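Local coordinates for protein necrotic enteritis toxin B (Clostridium perfringens, PDB 4I0N) that probably forms pores in host cell membranes, as a toxin of the alpha-hemolysin fold made by a bacterium linked to necrotic enteritis, at residues 54-59 against 278-283; 85-90 against 241-246. All blocks are in the same frame, centred on the assembly; numbering follows the deposited sequence.

Interaction 1. Residues 54-59 against 278-283; sequences KTALLN and INWQDH
Ala-56 points its CB at the six-membered ring of Trp-280, and this is the tight centre of the contact: CB sits 3.7 Å from CH2 and approaches obliquely. The backbone of strand 54-59 closes in as well, with Thr-55 C lying near the ring plane, 3.8 Å from the edge atom CZ3. A small residue suits this place, since the methyl group lets the indole come right up to the strand. The gamma methyl of Ile-278, CG2, lies over one face of the indole toward its rim. Lys-54 slides past the tryptophan in the opposite direction. The bend at its third torsion (chi3 -89°) turns CE to 4.0 Å from Trp-280 CE3, making the lysine's aliphatic length part of the packing. At the other end, Leu-58 CD1 and Ile-278 CD1 meet tip to tip at a looser 4.1 Å, among further apolar side chains such as Ile-239.

No direct hydrogen bond joins the segments. Beside Trp-280 a water bridges them, accepting from Lys-54 NZ at 2.8 Å and lying 2.6 Å from Trp-280 O. The same ammonium is also bonded to the carbonyls of Ala-234 and Lys-232, while Trp-280 NE1 is bonded to Ser-237 OG. In contrast to the buried ring packing, the turn at Gln-281 and Asp-282 is exposed to solvent; there Asn-279 OD1 accepts from Asp-282 N at 3.0 Å, an Asx motif. Strand 53-65 belongs to one sheet; Ile-278 lies near the end of strand 258-279 of the facing one and Trp-280 opens the turn after it, so the contact packs between the sheets. Its chemistry implies mainly apolar cohesion, with the buried polar ends of Lys-54 and Trp-280 satisfied by neighbouring groups.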
# COMPACT_ATOMS: atom_id res chain seq x y z
N LYS A 54 -17.30 20.74 -2.51
CA LYS A 54 -16.20 20.59 -3.48
C LYS A 54 -15.65 19.21 -3.29
O LYS A 54 -15.61 18.73 -2.16
CB LYS A 54 -15.01 21.50 -3.13
CG LYS A 54 -15.18 22.94 -3.34
CD LYS A 54 -13.84 23.56 -3.41
CE LYS A 54 -13.30 23.99 -2.08
NZ LYS A 54 -12.64 25.31 -2.31
N THR A 55 -15.15 18.61 -4.36
CA THR A 55 -14.58 17.26 -4.30
C THR A 55 -13.24 17.18 -5.03
O THR A 55 -13.04 17.81 -6.06
CB THR A 55 -15.55 16.23 -4.94
OG1 THR A 55 -16.82 16.31 -4.28
CG2 THR A 55 -14.99 14.79 -4.85
N ALA A 56 -12.32 16.41 -4.47
CA ALA A 56 -11.11 16.06 -5.20
C ALA A 56 -10.99 14.54 -5.19
O ALA A 56 -11.13 13.93 -4.15
CB ALA A 56 -9.90 16.68 -4.56
N LEU A 57 -10.72 13.94 -6.34
CA LEU A 57 -10.38 12.52 -6.40
C LEU A 57 -8.86 12.46 -6.33
O LEU A 57 -8.17 13.16 -7.08
CB LEU A 57 -10.85 11.90 -7.73
CG LEU A 57 -12.36 11.80 -7.99
CD1 LEU A 57 -12.60 10.98 -9.24
CD2 LEU A 57 -13.10 11.16 -6.83
N LEU A 58 -8.33 11.67 -5.40
CA LEU A 58 -6.88 11.58 -5.23
C LEU A 58 -6.40 10.17 -5.59
O LEU A 58 -7.08 9.18 -5.30
CB LEU A 58 -6.49 11.91 -3.77
CG LEU A 58 -6.89 13.30 -3.26
CD1 LEU A 58 -6.33 13.53 -1.87
CD2 LEU A 58 -6.39 14.39 -4.19
N ASN A 59 -5.23 10.08 -6.20
CA ASN A 59 -4.67 8.78 -6.56
C ASN A 59 -3.28 8.70 -5.93
O ASN A 59 -2.45 9.55 -6.20
CB ASN A 59 -4.55 8.68 -8.08
CG ASN A 59 -3.99 7.33 -8.54
OD1 ASN A 59 -4.57 6.29 -8.30
ND2 ASN A 59 -2.88 7.37 -9.25
N ILE A 278 -3.00 19.86 0.24
CA ILE A 278 -4.05 19.92 -0.75
C ILE A 278 -4.45 21.39 -0.86
O ILE A 278 -5.14 21.92 0.01
CB ILE A 278 -5.26 19.05 -0.37
CG1 ILE A 278 -4.81 17.62 0.01
CG2 ILE A 278 -6.30 19.03 -1.49
CD1 ILE A 278 -4.04 16.89 -1.11
N ASN A 279 -3.99 22.03 -1.92
CA ASN A 279 -4.22 23.45 -2.11
C ASN A 279 -5.51 23.59 -2.90
O ASN A 279 -5.48 23.59 -4.14
CB ASN A 279 -3.04 24.07 -2.87
CG ASN A 279 -3.09 25.60 -2.89
OD1 ASN A 279 -4.15 26.21 -2.82
ND2 ASN A 279 -1.93 26.21 -3.00
N TRP A 280 -6.65 23.63 -2.21
CA TRP A 280 -7.94 23.69 -2.91
C TRP A 280 -8.06 24.99 -3.70
O TRP A 280 -8.60 25.01 -4.82
CB TRP A 280 -9.11 23.57 -1.91
CG TRP A 280 -9.16 22.25 -1.19
CD1 TRP A 280 -8.50 21.89 -0.05
CD2 TRP A 280 -9.95 21.13 -1.58
NE1 TRP A 280 -8.83 20.60 0.30
CE2 TRP A 280 -9.72 20.12 -0.62
CE3 TRP A 280 -10.84 20.89 -2.63
CZ2 TRP A 280 -10.34 18.85 -0.70
CZ3 TRP A 280 -11.46 19.64 -2.72
CH2 TRP A 280 -11.21 18.65 -1.74
N GLN A 281 -7.53 26.07 -3.12
CA GLN A 281 -7.65 27.40 -3.71
C GLN A 281 -7.02 27.45 -5.11
O GLN A 281 -7.60 28.00 -6.03
CB GLN A 281 -7.00 28.43 -2.80
CG GLN A 281 -7.17 29.86 -3.24
CD GLN A 281 -6.81 30.85 -2.15
OE1 GLN A 281 -5.93 30.58 -1.33
NE2 GLN A 281 -7.49 31.98 -2.12
N ASP A 282 -5.82 26.89 -5.24
CA ASP A 282 -5.08 26.93 -6.50
C ASP A 282 -5.15 25.62 -7.30
O ASP A 282 -4.54 25.51 -8.38
CB ASP A 282 -3.62 27.29 -6.23
CG ASP A 282 -3.45 28.68 -5.61
OD1 ASP A 282 -4.25 29.59 -5.92
OD2 ASP A 282 -2.48 28.86 -4.83
N HIS A 283 -5.90 24.64 -6.79
CA HIS A 283 -6.01 23.29 -7.37
C HIS A 283 -4.65 22.63 -7.56
O HIS A 283 -4.34 22.13 -8.64
CB HIS A 283 -6.80 23.30 -8.69
CG HIS A 283 -8.14 23.94 -8.54
ND1 HIS A 283 -8.47 25.13 -9.16
CD2 HIS A 283 -9.20 23.60 -7.78
CE1 HIS A 283 -9.70 25.47 -8.81
NE2 HIS A 283 -10.16 24.57 -7.97
O HOH W 1 -11.15 24.78 -4.59

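Interaction 2. Residues 85-90 against 241-246; sequences YRINVK and VEYQRF
Asn-88 and Glu-242 face each other as a hydrogen-bonded pair of an antiparallel beta-ladder, joining strands 76-92 and 236-255 in a sheet of the leukocidin/hemolysin fold. Their backbones exchange two bonds of 2.8 Å, and Arg-86 pairs with Gln-244 in the same manner; the axes of the two segments are 4.7 Å apart at closest approach. Glu-242 ties the side chains together. Its CB lies beside Asn-88 CB; CG is anti to the carbonyl carbon (chi1 -53°), and the chain is extended beyond it, bringing the carboxylate to two donors. CD lies near Lys-90 NZ and CE. OE1 accepts from Asn-88 ND2 at 2.9 Å on its anti side, while OE2 takes a salt bridge from Lys-90 NZ at 2.7 Å on its syn side. Asn-88 suits this place because its amide can donate here while OD1 bonds with Ser-167 OG; Lys-90, two residues along the same strand, crosses obliquely to the carboxylate. A bound magnesium ion, about 4 Å from the nearest side-chain atom of Glu-242, would probably add to the positive field there.

The other face carries Tyr-85, Ile-87, Val-89, Val-241, Tyr-243 and Arg-245, mixing apolar and polar groups. Ile-87 CG1 packs obliquely against Tyr-243 CD1 at 3.9 Å, and both residues touch Pro-222 of the facing sheet. Tyr-85 and Arg-245 run side by side, the arginine's CG resting 3.8 Å from Tyr-85 CE1; the guanidinium goes on to a salt bridge with Asp-247, and the tyrosine hydroxyl to Leu-215 O. On the Glu-242 face, Arg-86 bends at chi3 (-69°) and its NE forms a salt bridge with Asp-169. Phe-246 stands across that guanidinium, the two planes 66° apart, with its rim atom CE2 over the centre of the group, 4.1 Å from Arg-86 CZ.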
# COMPACT_ATOMS: atom_id res chain seq x y z
N TYR A 85 2.84 -5.08 4.53
CA TYR A 85 2.95 -3.66 4.21
C TYR A 85 1.67 -2.95 4.66
O TYR A 85 0.58 -3.35 4.29
CB TYR A 85 3.11 -3.47 2.72
CG TYR A 85 4.35 -4.07 2.11
CD1 TYR A 85 5.50 -3.28 1.92
CD2 TYR A 85 4.35 -5.39 1.65
CE1 TYR A 85 6.65 -3.81 1.30
CE2 TYR A 85 5.51 -5.95 1.04
CZ TYR A 85 6.64 -5.14 0.87
OH TYR A 85 7.76 -5.66 0.26
N ARG A 86 1.80 -1.87 5.43
CA ARG A 86 0.66 -1.06 5.85
C ARG A 86 0.73 0.32 5.23
O ARG A 86 1.79 0.99 5.26
CB ARG A 86 0.62 -0.91 7.36
CG ARG A 86 -0.61 -0.08 7.82
CD ARG A 86 -0.77 -0.15 9.34
NE ARG A 86 -1.18 -1.49 9.73
CZ ARG A 86 -1.32 -1.91 10.99
NH1 ARG A 86 -1.07 -1.09 12.01
NH2 ARG A 86 -1.70 -3.16 11.24
N ILE A 87 -0.39 0.75 4.66
CA ILE A 87 -0.47 2.06 4.01
C ILE A 87 -1.59 2.81 4.71
O ILE A 87 -2.72 2.34 4.74
CB ILE A 87 -0.74 1.94 2.48
CG1 ILE A 87 0.50 1.39 1.75
CG2 ILE A 87 -1.14 3.31 1.86
CD1 ILE A 87 0.58 -0.10 1.65
N ASN A 88 -1.27 3.97 5.28
CA ASN A 88 -2.30 4.81 5.89
C ASN A 88 -2.36 6.10 5.09
O ASN A 88 -1.32 6.68 4.76
CB ASN A 88 -1.96 5.16 7.34
CG ASN A 88 -1.81 3.95 8.24
OD1 ASN A 88 -2.47 2.93 8.08
ND2 ASN A 88 -0.94 4.09 9.22
N VAL A 89 -3.57 6.54 4.78
CA VAL A 89 -3.74 7.84 4.16
C VAL A 89 -4.65 8.64 5.10
O VAL A 89 -5.79 8.24 5.34
CB VAL A 89 -4.34 7.71 2.74
CG1 VAL A 89 -4.53 9.07 2.14
CG2 VAL A 89 -3.41 6.87 1.83
N LYS A 90 -4.14 9.74 5.65
CA LYS A 90 -4.87 10.52 6.63
C LYS A 90 -5.19 11.88 6.06
O LYS A 90 -4.38 12.45 5.35
CB LYS A 90 -4.06 10.70 7.92
CG LYS A 90 -3.85 9.39 8.69
CD LYS A 90 -2.95 9.64 9.89
CE LYS A 90 -2.71 8.37 10.68
NZ LYS A 90 -1.70 8.61 11.77
N VAL A 241 0.60 10.50 3.95
CA VAL A 241 0.73 9.11 3.48
C VAL A 241 1.77 8.47 4.39
O VAL A 241 2.90 8.95 4.44
CB VAL A 241 1.27 9.09 2.04
CG1 VAL A 241 1.50 7.63 1.57
CG2 VAL A 241 0.27 9.76 1.09
N GLU A 242 1.37 7.42 5.13
CA GLU A 242 2.26 6.72 6.07
C GLU A 242 2.47 5.32 5.53
O GLU A 242 1.50 4.62 5.22
CB GLU A 242 1.69 6.63 7.49
CG GLU A 242 1.26 7.96 8.07
CD GLU A 242 0.59 7.81 9.42
OE1 GLU A 242 0.20 6.67 9.82
OE2 GLU A 242 0.45 8.86 10.10
N TYR A 243 3.74 4.94 5.39
CA TYR A 243 4.09 3.61 4.95
C TYR A 243 4.81 2.89 6.09
O TYR A 243 5.72 3.45 6.71
CB TYR A 243 5.09 3.70 3.81
CG TYR A 243 4.60 4.22 2.50
CD1 TYR A 243 3.28 4.06 2.06
CD2 TYR A 243 5.52 4.79 1.62
CE1 TYR A 243 2.89 4.48 0.78
CE2 TYR A 243 5.15 5.20 0.35
CZ TYR A 243 3.85 5.07 -0.07
OH TYR A 243 3.56 5.51 -1.34
N GLN A 244 4.44 1.65 6.33
CA GLN A 244 5.05 0.85 7.38
C GLN A 244 5.28 -0.54 6.83
O GLN A 244 4.42 -1.09 6.14
CB GLN A 244 4.09 0.85 8.56
CG GLN A 244 4.64 0.43 9.88
CD GLN A 244 3.80 1.04 11.01
OE1 GLN A 244 2.73 1.61 10.77
NE2 GLN A 244 4.29 0.95 12.21
N ARG A 245 6.44 -1.13 7.11
CA ARG A 245 6.71 -2.46 6.62
C ARG A 245 7.09 -3.32 7.83
O ARG A 245 8.06 -3.02 8.50
CB ARG A 245 7.85 -2.44 5.59
CG ARG A 245 7.98 -3.77 4.82
CD ARG A 245 9.30 -3.92 4.05
NE ARG A 245 10.43 -3.92 4.98
CZ ARG A 245 11.46 -3.08 4.90
NH1 ARG A 245 11.56 -2.22 3.88
NH2 ARG A 245 12.42 -3.14 5.82
N PHE A 246 6.28 -4.34 8.11
CA PHE A 246 6.52 -5.22 9.26
C PHE A 246 7.28 -6.42 8.77
O PHE A 246 6.78 -7.18 7.94
CB PHE A 246 5.21 -5.65 9.90
CG PHE A 246 4.41 -4.50 10.47
CD1 PHE A 246 4.74 -3.98 11.72
CD2 PHE A 246 3.36 -3.93 9.77
CE1 PHE A 246 4.02 -2.91 12.28
CE2 PHE A 246 2.63 -2.88 10.31
CZ PHE A 246 2.97 -2.36 11.57
O HOH W 2 -0.30 2.17 12.06

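How the interactions relate
The centres of the two contacts are 22 Å apart and their nearest atoms about 6 Å, so they do not touch. Along the chain the order is 54-59, 85-90, 241-246, 278-283, which places both segments of interaction 2 between those of interaction 1. Strands 236-255 and 258-279 follow one another and pair as antiparallel neighbours, giving the two contacts a common sheet. Interaction 2 is built within that sheet, by a strand ladder, whereas interaction 1 packs the end of strand 258-279 and the turn after it against strand 53-65 of the facing sheet. Together they bring early and late parts of the chain into one beta-sandwich, consistent with the alpha-hemolysin fold.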